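Local atomic coordinates of alpha-1,6-mannanase (Bacteroides thetaiotaomicron, PDB entry 4V1S), a protein that probably hydrolyses alpha-1,6-mannosidic linkages in mannans, as a glycoside hydrolase family 76 member from a gut symbiont. Residues 86-97 with 378-389. Residues are numbered along the deposited sequence; the frame is centred on the assembly and turned at random.
Sequences FLLYTYTEGISL and TVAAYMYMRAAN
Phe86 lays one ring face on Val379, whose CB sits 3.7 Å from the ring centroid and almost on its normal; CD2 of Tyr382 meets the ring's edge near its plane, and Phe317 packs edge-to-face against it. Leu87 CG rests on the methyl CG2 of Thr378, 3.6 Å away. Tyr89 gives Tyr382 two contacts: its CB lies over the Tyr382 ring face, 3.7 Å from the centroid, and its ring edge turns to that face with the planes at 54°. The Tyr382 hydroxyl is hydrogen-bonded to Asp321. Thr90 is a knob among Thr378, Ala381, Tyr382 and Met385; its OG1, beside its own backbone N (chi1 -58°), donates to Phe86 O. Segments 86-97 and 378-389, on helices 81-97 and 374-394, run nearly parallel in the helical core expected of an (alpha/alpha)6 barrel, axes 8.3 Å apart. Glu93 OE2 takes Asn389 ND2 at 2.9 Å and Arg386 NH1 at 3.0 Å from opposite faces of the carboxylate; the arginine bond is nearly straight (169°) and lies in the guanidinium plane. Arg386 NE forms a salt bridge with Asp321, and Asn389 OD1 accepts from Arg392. With an alanine here, Arg386 NH1 would probably lose this counter-charge, though Asp321 remains at NE, and Asn389 ND2 this acceptor. Met385, bent at chi2 and chi3, fits its CG and sulfur against Gly94, SD 3.7 Å from Gly94 CA. Leu97 sets CD1 on Ala388 and CD2 beside Asn389 CB.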
ATOM      1  N   PHE A  86      -4.830   3.561  -3.820  1.00  9.27           N
ATOM      2  CA  PHE A  86      -5.642   3.586  -2.619  1.00 10.12           C
ATOM      3  C   PHE A  86      -7.140   3.490  -2.909  1.00 10.32           C
ATOM      4  O   PHE A  86      -7.847   2.884  -2.139  1.00 10.80           O
ATOM      5  CB  PHE A  86      -5.365   4.806  -1.772  1.00 10.36           C
ATOM      6  CG  PHE A  86      -3.983   4.815  -1.168  1.00  9.15           C
ATOM      7  CD1 PHE A  86      -3.657   3.949  -0.143  1.00 10.12           C
ATOM      8  CD2 PHE A  86      -3.031   5.793  -1.531  1.00 11.18           C
ATOM      9  CE1 PHE A  86      -2.415   3.976   0.467  1.00 11.00           C
ATOM     10  CE2 PHE A  86      -1.761   5.821  -0.930  1.00 11.73           C
ATOM     11  CZ  PHE A  86      -1.469   4.913   0.067  1.00 12.52           C
ATOM     12  N   LEU A  87      -7.596   4.047  -4.028  1.00 10.66           N
ATOM     13  CA  LEU A  87      -8.979   3.861  -4.392  1.00 10.67           C
ATOM     14  C   LEU A  87      -9.229   2.386  -4.714  1.00 11.40           C
ATOM     15  O   LEU A  87     -10.188   1.808  -4.255  1.00 10.83           O
ATOM     16  CB  LEU A  87      -9.358   4.759  -5.592  1.00 10.57           C
ATOM     17  CG  LEU A  87      -9.431   6.241  -5.335  1.00 13.92           C
ATOM     18  CD1 LEU A  87      -9.677   6.984  -6.626  1.00 15.71           C
ATOM     19  CD2 LEU A  87     -10.534   6.534  -4.326  1.00 13.45           C
ATOM     20  N   LEU A  88      -8.329   1.758  -5.471  1.00 10.89           N
ATOM     21  CA  LEU A  88      -8.458   0.326  -5.750  1.00 11.20           C
ATOM     22  C   LEU A  88      -8.590  -0.474  -4.440  1.00 11.13           C
ATOM     23  O   LEU A  88      -9.446  -1.348  -4.307  1.00 10.78           O
ATOM     24  CB  LEU A  88      -7.224  -0.139  -6.523  1.00 10.57           C
ATOM     25  CG  LEU A  88      -7.104  -1.612  -6.870  1.00 11.68           C
ATOM     26  CD1 LEU A  88      -8.223  -2.019  -7.812  1.00 18.83           C
ATOM     27  CD2 LEU A  88      -5.736  -1.917  -7.482  1.00 12.23           C
ATOM     28  N   TYR A  89      -7.707  -0.201  -3.487  1.00 11.36           N
ATOM     29  CA  TYR A  89      -7.746  -0.875  -2.175  1.00 13.38           C
ATOM     30  C   TYR A  89      -9.093  -0.633  -1.451  1.00 12.51           C
ATOM     31  O   TYR A  89      -9.645  -1.518  -0.801  1.00 12.29           O
ATOM     32  CB  TYR A  89      -6.639  -0.347  -1.281  1.00 11.32           C
ATOM     33  CG  TYR A  89      -5.214  -0.678  -1.643  1.00 10.72           C
ATOM     34  CD1 TYR A  89      -4.883  -1.573  -2.662  1.00 10.67           C
ATOM     35  CD2 TYR A  89      -4.163  -0.079  -0.923  1.00 11.77           C
ATOM     36  CE1 TYR A  89      -3.534  -1.811  -2.979  1.00  8.38           C
ATOM     37  CE2 TYR A  89      -2.837  -0.355  -1.190  1.00  9.37           C
ATOM     38  CZ  TYR A  89      -2.504  -1.249  -2.211  1.00 10.10           C
ATOM     39  OH  TYR A  89      -1.153  -1.549  -2.446  1.00 10.22           O
ATOM     40  N   THR A  90      -9.608   0.586  -1.579  1.00 12.19           N
ATOM     41  CA  THR A  90     -10.842   0.970  -0.899  1.00 11.71           C
ATOM     42  C   THR A  90     -12.030   0.216  -1.457  1.00 12.34           C
ATOM     43  O   THR A  90     -12.811  -0.401  -0.718  1.00 13.90           O
ATOM     44  CB  THR A  90     -11.093   2.478  -1.013  1.00 11.05           C
ATOM     45  OG1 THR A  90      -9.981   3.150  -0.448  1.00 12.46           O
ATOM     46  CG2 THR A  90     -12.346   2.864  -0.304  1.00 12.14           C
ATOM     47  N   TYR A  91     -12.152   0.223  -2.781  1.00 12.28           N
ATOM     48  CA  TYR A  91     -13.300  -0.454  -3.407  1.00 12.37           C
ATOM     49  C   TYR A  91     -13.229  -1.964  -3.191  1.00 12.44           C
ATOM     50  O   TYR A  91     -14.246  -2.636  -2.958  1.00 14.25           O
ATOM     51  CB  TYR A  91     -13.394  -0.120  -4.896  1.00 12.61           C
ATOM     52  CG  TYR A  91     -13.417   1.353  -5.242  1.00 12.47           C
ATOM     53  CD1 TYR A  91     -14.175   2.259  -4.527  1.00 15.56           C
ATOM     54  CD2 TYR A  91     -12.706   1.831  -6.340  1.00 14.55           C
ATOM     55  CE1 TYR A  91     -14.148   3.611  -4.855  1.00 11.81           C
ATOM     56  CE2 TYR A  91     -12.726   3.163  -6.705  1.00 15.32           C
ATOM     57  CZ  TYR A  91     -13.480   4.051  -5.997  1.00 14.99           C
ATOM     58  OH  TYR A  91     -13.440   5.406  -6.377  1.00 18.52           O
ATOM     59  N   THR A  92     -12.031  -2.505  -3.267  1.00 13.94           N
ATOM     60  CA  THR A  92     -11.834  -3.912  -2.970  1.00 13.80           C
ATOM     61  C   THR A  92     -12.289  -4.280  -1.559  1.00 13.38           C
ATOM     62  O   THR A  92     -13.048  -5.230  -1.377  1.00 13.95           O
ATOM     63  CB  THR A  92     -10.385  -4.292  -3.178  1.00 13.05           C
ATOM     64  OG1 THR A  92     -10.034  -4.070  -4.554  1.00 13.39           O
ATOM     65  CG2 THR A  92     -10.152  -5.761  -2.774  1.00 15.49           C
ATOM     66  N   GLU A  93     -11.862  -3.503  -0.561  1.00 13.39           N
ATOM     67  CA  GLU A  93     -12.324  -3.752   0.800  1.00 13.08           C
ATOM     68  C   GLU A  93     -13.838  -3.569   0.918  1.00 12.75           C
ATOM     69  O   GLU A  93     -14.501  -4.296   1.666  1.00 15.66           O
ATOM     70  CB  GLU A  93     -11.591  -2.868   1.792  1.00 13.16           C
ATOM     71  CG  GLU A  93     -11.787  -3.207   3.258  1.00 16.27           C
ATOM     72  CD  GLU A  93     -11.061  -4.466   3.746  1.00 19.11           C
ATOM     73  OE1 GLU A  93     -10.658  -5.310   2.927  1.00 23.94           O
ATOM     74  OE2 GLU A  93     -10.902  -4.630   4.988  1.00 23.48           O
ATOM     75  N   GLY A  94     -14.380  -2.613   0.168  1.00 14.37           N
ATOM     76  CA  GLY A  94     -15.827  -2.403   0.106  1.00 14.53           C
ATOM     77  C   GLY A  94     -16.622  -3.658  -0.222  1.00 16.57           C
ATOM     78  O   GLY A  94     -17.719  -3.849   0.311  1.00 18.52           O
ATOM     79  N   ILE A  95     -16.058  -4.527  -1.068  1.00 18.12           N
ATOM     80  CA  ILE A  95     -16.753  -5.748  -1.460  1.00 16.72           C
ATOM     81  C   ILE A  95     -17.100  -6.604  -0.219  1.00 18.76           C
ATOM     82  O   ILE A  95     -18.115  -7.304  -0.207  1.00 22.67           O
ATOM     83  CB  ILE A  95     -15.921  -6.610  -2.457  1.00 18.00           C
ATOM     84  CG1 ILE A  95     -15.553  -5.862  -3.756  1.00 22.75           C
ATOM     85  CG2 ILE A  95     -16.682  -7.857  -2.815  1.00 15.29           C
ATOM     86  CD1 ILE A  95     -16.715  -5.369  -4.579  1.00 22.25           C
ATOM     87  N   SER A  96     -16.243  -6.561   0.807  1.00 19.61           N
ATOM     88  CA  SER A  96     -16.459  -7.319   2.039  0.50 21.67           C
ATOM     89  C   SER A  96     -17.652  -6.794   2.829  1.00 23.27           C
ATOM     90  O   SER A  96     -18.290  -7.537   3.574  1.00 27.48           O
ATOM     91  CB  SER A  96     -15.205  -7.317   2.923  0.50 19.56           C
ATOM     92  OG  SER A  96     -14.133  -8.019   2.302  0.50 20.54           O
ATOM     93  N   LEU A  97     -17.955  -5.510   2.668  1.00 23.69           N
ATOM     94  CA  LEU A  97     -19.123  -4.887   3.308  1.00 21.27           C
ATOM     95  C   LEU A  97     -20.403  -5.048   2.500  1.00 21.43           C
ATOM     96  O   LEU A  97     -21.474  -5.378   3.061  1.00 23.32           O
ATOM     97  CB  LEU A  97     -18.855  -3.398   3.527  1.00 18.81           C
ATOM     98  CG  LEU A  97     -17.925  -2.878   4.644  1.00 23.27           C
ATOM     99  CD1 LEU A  97     -18.419  -3.301   6.018  1.00 28.52           C
ATOM    100  CD2 LEU A  97     -16.470  -3.249   4.467  1.00 21.96           C
ATOM    101  N   THR A 378      -7.287   9.662  -0.374  1.00 11.80           N
ATOM    102  CA  THR A 378      -7.630   8.294  -0.744  1.00 11.13           C
ATOM    103  C   THR A 378      -7.100   7.281   0.313  1.00 10.77           C
ATOM    104  O   THR A 378      -7.762   6.267   0.574  1.00 11.01           O
ATOM    105  CB  THR A 378      -7.120   7.941  -2.134  1.00 12.22           C
ATOM    106  OG1 THR A 378      -5.706   8.112  -2.212  1.00 14.57           O
ATOM    107  CG2 THR A 378      -7.855   8.753  -3.229  1.00 13.37           C
ATOM    108  N   VAL A 379      -5.922   7.536   0.907  1.00 11.15           N
ATOM    109  CA  VAL A 379      -5.446   6.644   1.962  1.00 10.65           C
ATOM    110  C   VAL A 379      -6.385   6.701   3.167  1.00 10.31           C
ATOM    111  O   VAL A 379      -6.617   5.702   3.802  1.00 11.11           O
ATOM    112  CB  VAL A 379      -3.998   6.893   2.324  1.00 10.64           C
ATOM    113  CG1 VAL A 379      -3.768   8.299   2.866  1.00  8.92           C
ATOM    114  CG2 VAL A 379      -3.496   5.850   3.286  1.00 11.28           C
ATOM    115  N   ALA A 380      -6.930   7.883   3.477  1.00 12.07           N
ATOM    116  CA  ALA A 380      -7.902   7.990   4.568  1.00 13.19           C
ATOM    117  C   ALA A 380      -9.168   7.183   4.272  1.00 11.68           C
ATOM    118  O   ALA A 380      -9.639   6.453   5.112  1.00 14.26           O
ATOM    119  CB  ALA A 380      -8.236   9.436   4.853  1.00 14.50           C
ATOM    120  N   ALA A 381      -9.691   7.294   3.052  1.00 12.11           N
ATOM    121  CA  ALA A 381     -10.841   6.516   2.663  1.00 13.67           C
ATOM    122  C   ALA A 381     -10.587   5.028   2.835  1.00 11.88           C
ATOM    123  O   ALA A 381     -11.444   4.291   3.330  1.00 11.47           O
ATOM    124  CB  ALA A 381     -11.238   6.833   1.228  1.00 14.33           C
ATOM    125  N   TYR A 382      -9.386   4.582   2.430  1.00 11.26           N
ATOM    126  CA  TYR A 382      -9.012   3.184   2.556  1.00 11.54           C
ATOM    127  C   TYR A 382      -9.020   2.728   4.025  1.00 10.68           C
ATOM    128  O   TYR A 382      -9.635   1.710   4.368  1.00 11.22           O
ATOM    129  CB  TYR A 382      -7.663   2.955   1.890  1.00 10.72           C
ATOM    130  CG  TYR A 382      -7.026   1.614   2.147  1.00  9.44           C
ATOM    131  CD1 TYR A 382      -7.737   0.447   1.970  1.00 12.19           C
ATOM    132  CD2 TYR A 382      -5.687   1.514   2.521  1.00 12.22           C
ATOM    133  CE1 TYR A 382      -7.146  -0.811   2.206  1.00 13.48           C
ATOM    134  CE2 TYR A 382      -5.093   0.291   2.775  1.00 12.64           C
ATOM    135  CZ  TYR A 382      -5.811  -0.882   2.607  1.00 11.80           C
ATOM    136  OH  TYR A 382      -5.198  -2.077   2.876  1.00 13.97           O
ATOM    137  N   MET A 383      -8.425   3.534   4.900  1.00 11.95           N
ATOM    138  CA  MET A 383      -8.454   3.228   6.334  1.00 11.58           C
ATOM    139  C   MET A 383      -9.870   3.147   6.884  1.00 12.52           C
ATOM    140  O   MET A 383     -10.200   2.246   7.669  1.00 13.82           O
ATOM    141  CB  MET A 383      -7.668   4.246   7.104  1.00 12.79           C
ATOM    142  CG  MET A 383      -6.178   4.154   6.868  1.00 13.81           C
ATOM    143  SD  MET A 383      -5.374   2.642   7.435  1.00 15.34           S
ATOM    144  CE  MET A 383      -5.413   1.627   5.978  1.00 18.20           C
ATOM    145  N   TYR A 384     -10.727   4.050   6.436  1.00 11.95           N
ATOM    146  CA  TYR A 384     -12.109   4.004   6.932  1.00 14.06           C
ATOM    147  C   TYR A 384     -12.825   2.740   6.513  1.00 15.08           C
ATOM    148  O   TYR A 384     -13.601   2.186   7.286  1.00 13.40           O
ATOM    149  CB  TYR A 384     -12.921   5.250   6.536  1.00 12.79           C
ATOM    150  CG  TYR A 384     -12.414   6.551   7.088  1.00 15.06           C
ATOM    151  CD1 TYR A 384     -11.868   6.637   8.368  1.00 12.80           C
ATOM    152  CD2 TYR A 384     -12.472   7.716   6.320  1.00 13.18           C
ATOM    153  CE1 TYR A 384     -11.341   7.833   8.834  1.00 15.33           C
ATOM    154  CE2 TYR A 384     -12.025   8.954   6.812  1.00 12.94           C
ATOM    155  CZ  TYR A 384     -11.456   8.991   8.077  1.00 14.46           C
ATOM    156  OH  TYR A 384     -10.991  10.177   8.571  1.00 15.59           O
ATOM    157  N   MET A 385     -12.614   2.298   5.275  1.00 13.87           N
ATOM    158  CA  MET A 385     -13.258   1.099   4.810  1.00 12.29           C
ATOM    159  C   MET A 385     -12.708  -0.131   5.562  1.00 12.39           C
ATOM    160  O   MET A 385     -13.458  -1.064   5.893  1.00 14.82           O
ATOM    161  CB  MET A 385     -13.101   0.940   3.302  1.00 14.08           C
ATOM    162  CG  MET A 385     -13.971  -0.157   2.715  1.00 12.43           C
ATOM    163  SD  MET A 385     -15.714   0.162   2.767  1.00 17.82           S
ATOM    164  CE  MET A 385     -15.943   1.054   1.233  1.00 19.18           C
ATOM    165  N   ARG A 386     -11.396  -0.146   5.798  1.00 14.21           N
ATOM    166  CA  ARG A 386     -10.802  -1.211   6.604  1.00 14.69           C
ATOM    167  C   ARG A 386     -11.413  -1.299   8.000  1.00 14.36           C
ATOM    168  O   ARG A 386     -11.781  -2.380   8.489  1.00 16.81           O
ATOM    169  CB  ARG A 386      -9.305  -1.045   6.714  1.00 14.43           C
ATOM    170  CG  ARG A 386      -8.573  -1.220   5.398  1.00 13.59           C
ATOM    171  CD  ARG A 386      -8.456  -2.673   5.027  1.00 16.40           C
ATOM    172  NE  ARG A 386      -7.286  -3.268   5.622  1.00 17.89           N
ATOM    173  CZ  ARG A 386      -7.122  -4.538   5.947  1.00 15.03           C
ATOM    174  NH1 ARG A 386      -8.093  -5.392   5.785  1.00 18.28           N
ATOM    175  NH2 ARG A 386      -5.948  -4.944   6.422  1.00 17.85           N
ATOM    176  N   ALA A 387     -11.506  -0.159   8.638  1.00 13.15           N
ATOM    177  CA  ALA A 387     -12.122  -0.069   9.963  1.00 14.63           C
ATOM    178  C   ALA A 387     -13.587  -0.541   9.929  1.00 16.04           C
ATOM    179  O   ALA A 387     -14.020  -1.249  10.805  1.00 18.65           O
ATOM    180  CB  ALA A 387     -12.030   1.356  10.479  1.00 17.38           C
ATOM    181  N   ALA A 388     -14.321  -0.172   8.887  1.00 17.06           N
ATOM    182  CA  ALA A 388     -15.704  -0.620   8.737  1.00 16.16           C
ATOM    183  C   ALA A 388     -15.789  -2.144   8.665  1.00 16.78           C
ATOM    184  O   ALA A 388     -16.672  -2.761   9.260  1.00 19.48           O
ATOM    185  CB  ALA A 388     -16.316   0.020   7.497  1.00 16.73           C
ATOM    186  N   ASN A 389     -14.849  -2.751   7.953  1.00 17.92           N
ATOM    187  CA  ASN A 389     -14.828  -4.198   7.799  1.00 18.96           C
ATOM    188  C   ASN A 389     -14.549  -4.875   9.139  1.00 16.17           C
ATOM    189  O   ASN A 389     -15.213  -5.820   9.501  1.00 23.81           O
ATOM    190  CB  ASN A 389     -13.797  -4.592   6.735  1.00 20.26           C
ATOM    191  CG  ASN A 389     -13.888  -6.036   6.342  1.00 23.69           C
ATOM    192  OD1 ASN A 389     -14.965  -6.636   6.376  1.00 30.13           O
ATOM    193  ND2 ASN A 389     -12.767  -6.613   5.968  1.00 26.30           N
TER